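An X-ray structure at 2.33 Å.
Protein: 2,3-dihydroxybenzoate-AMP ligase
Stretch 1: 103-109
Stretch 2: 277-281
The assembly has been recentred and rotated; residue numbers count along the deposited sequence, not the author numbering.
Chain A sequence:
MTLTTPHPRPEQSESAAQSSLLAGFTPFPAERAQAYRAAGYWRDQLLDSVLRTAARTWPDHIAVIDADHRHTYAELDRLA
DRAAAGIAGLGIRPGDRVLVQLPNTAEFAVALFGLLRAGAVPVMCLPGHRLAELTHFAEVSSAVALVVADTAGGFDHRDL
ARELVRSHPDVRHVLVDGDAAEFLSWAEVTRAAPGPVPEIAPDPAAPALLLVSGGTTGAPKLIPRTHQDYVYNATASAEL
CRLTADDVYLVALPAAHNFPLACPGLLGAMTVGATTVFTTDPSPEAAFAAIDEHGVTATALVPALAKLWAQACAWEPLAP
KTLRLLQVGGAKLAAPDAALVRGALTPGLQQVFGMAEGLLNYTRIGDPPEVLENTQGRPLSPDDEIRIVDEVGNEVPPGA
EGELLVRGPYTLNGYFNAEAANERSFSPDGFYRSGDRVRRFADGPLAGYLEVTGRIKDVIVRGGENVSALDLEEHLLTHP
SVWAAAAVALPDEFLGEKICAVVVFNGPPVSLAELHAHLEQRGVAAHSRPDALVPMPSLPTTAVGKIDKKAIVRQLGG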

# COMPACT_ATOMS: atom_id res chain seq x y z
N PRO A 103 0.94 15.99 5.04
CA PRO A 103 0.26 15.77 6.33
C PRO A 103 -1.25 15.60 6.16
O PRO A 103 -1.76 15.86 5.08
CB PRO A 103 0.58 17.04 7.11
CG PRO A 103 0.83 18.08 6.04
CD PRO A 103 1.53 17.34 4.96
N ASN A 104 -1.95 15.17 7.21
CA ASN A 104 -3.41 15.04 7.19
C ASN A 104 -4.13 16.38 7.27
O ASN A 104 -4.48 16.86 8.34
CB ASN A 104 -3.89 14.15 8.32
CG ASN A 104 -3.67 12.69 8.03
OD1 ASN A 104 -2.94 12.33 7.08
ND2 ASN A 104 -4.30 11.83 8.81
N THR A 105 -4.37 16.94 6.09
CA THR A 105 -4.91 18.27 5.87
C THR A 105 -6.01 18.13 4.82
O THR A 105 -5.97 17.20 4.00
CB THR A 105 -3.79 19.27 5.37
OG1 THR A 105 -4.38 20.45 4.83
CG2 THR A 105 -2.88 18.63 4.26
N ALA A 106 -7.00 19.02 4.82
CA ALA A 106 -7.97 19.04 3.72
C ALA A 106 -7.23 19.17 2.39
O ALA A 106 -7.65 18.63 1.38
CB ALA A 106 -8.97 20.17 3.88
N GLU A 107 -6.10 19.88 2.43
CA GLU A 107 -5.30 20.12 1.24
C GLU A 107 -4.80 18.81 0.59
O GLU A 107 -4.44 18.80 -0.60
CB GLU A 107 -4.11 21.02 1.60
CG GLU A 107 -3.49 21.75 0.42
CD GLU A 107 -4.48 22.65 -0.32
OE1 GLU A 107 -5.45 23.14 0.30
OE2 GLU A 107 -4.28 22.87 -1.53
N PHE A 108 -4.79 17.72 1.35
CA PHE A 108 -4.39 16.43 0.80
C PHE A 108 -5.34 16.04 -0.33
O PHE A 108 -4.91 15.52 -1.37
CB PHE A 108 -4.34 15.35 1.91
CG PHE A 108 -4.14 13.94 1.40
CD1 PHE A 108 -2.86 13.43 1.21
CD2 PHE A 108 -5.22 13.14 1.08
CE1 PHE A 108 -2.68 12.15 0.73
CE2 PHE A 108 -5.04 11.85 0.59
CZ PHE A 108 -3.77 11.35 0.42
N ALA A 109 -6.63 16.29 -0.12
CA ALA A 109 -7.65 16.05 -1.13
C ALA A 109 -7.49 16.98 -2.33
O ALA A 109 -7.72 16.57 -3.46
CB ALA A 109 -9.09 16.19 -0.53
N VAL A 277 -13.05 13.92 7.78
CA VAL A 277 -12.33 14.80 8.70
C VAL A 277 -10.88 14.37 8.87
O VAL A 277 -10.63 13.27 9.33
CB VAL A 277 -12.96 14.81 10.10
CG1 VAL A 277 -12.13 15.66 11.02
CG2 VAL A 277 -14.43 15.30 10.03
N PHE A 278 -9.93 15.24 8.52
CA PHE A 278 -8.50 14.97 8.71
C PHE A 278 -8.03 15.42 10.09
O PHE A 278 -8.48 16.45 10.60
CB PHE A 278 -7.66 15.68 7.64
CG PHE A 278 -7.91 15.19 6.24
CD1 PHE A 278 -9.01 15.61 5.52
CD2 PHE A 278 -7.03 14.30 5.64
CE1 PHE A 278 -9.24 15.15 4.25
CE2 PHE A 278 -7.26 13.84 4.36
CZ PHE A 278 -8.36 14.26 3.66
N THR A 279 -7.13 14.65 10.71
CA THR A 279 -6.52 15.07 11.97
C THR A 279 -5.04 14.77 12.01
O THR A 279 -4.57 13.77 11.46
CB THR A 279 -7.18 14.42 13.23
OG1 THR A 279 -6.48 14.85 14.41
CG2 THR A 279 -7.16 12.87 13.17
N THR A 280 -4.32 15.64 12.69
CA THR A 280 -2.88 15.59 12.82
C THR A 280 -2.52 14.80 14.07
O THR A 280 -1.42 14.27 14.21
CB THR A 280 -2.30 17.02 12.89
OG1 THR A 280 -2.54 17.69 11.64
CG2 THR A 280 -0.82 17.02 13.19
N ASP A 281 -3.50 14.72 14.96
CA ASP A 281 -3.28 14.12 16.26
C ASP A 281 -4.37 13.10 16.60
O ASP A 281 -5.45 13.47 17.08
CB ASP A 281 -3.21 15.22 17.32
CG ASP A 281 -2.63 14.73 18.63
OD1 ASP A 281 -2.23 13.54 18.72
OD2 ASP A 281 -2.54 15.56 19.56

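Stretch 2 enters as the end of a strand, and its first residue, Val277, lies out of reach of stretch 1; it is a beta-branched, apolar residue, well suited to a buried strand. Phe278 is the centre of the contact between the stretches. Phe278 CA lies 5.3 Å from the CA of Asn104, and its CA-to-CB bond points toward stretch 1, so that with chi1 near -65° (m) the ring lies against the backbone of Asn104, Thr105 and Ala106 and the ring of Phe108. The Asn104 carbonyl O sits 3.5 Å from Phe278 CB, and the carbonyl O of Thr105 lies over one face of the ring, 3.5 Å from Phe278 CD2. Thr105 O also accepts a hydrogen bond from Phe108 N at 2.9 Å, so its polar demand is met within stretch 1 while the aromatic ring covers it. Further along, Ala106 CA approaches Phe278 CD1 at 4.0 Å, and Phe108 CD2 meets Phe278 CE2 at 3.9 Å, an oblique apolar contact between two buried rings. A large, flat side chain suits this place because it reaches Asn104, Thr105, Ala106 and Phe108 at once.

The CA-to-CB bond of Thr279 points away from stretch 1, and the residue contributes its backbone instead. Thr279 O accepts a hydrogen bond from Asn104 ND2 (3.3 Å, 135° at the hydrogen) and also lies 3.2 Å from Asn104 CB. Asparagine suits position Asn104: its short side chain, with CA-to-CB pointing toward stretch 2, brings an amide donor to this carbonyl. Thr279 OG1 meanwhile accepts from Asp281 N at 3.0 Å, bracing the chain beyond the strand.

Thr280, exposed, closes the contact, its OG1 3.9 Å from Asn104 O; a small polar residue tolerates solvent there. Asp281 lies out of reach. Together the two stretches bury 308 Å².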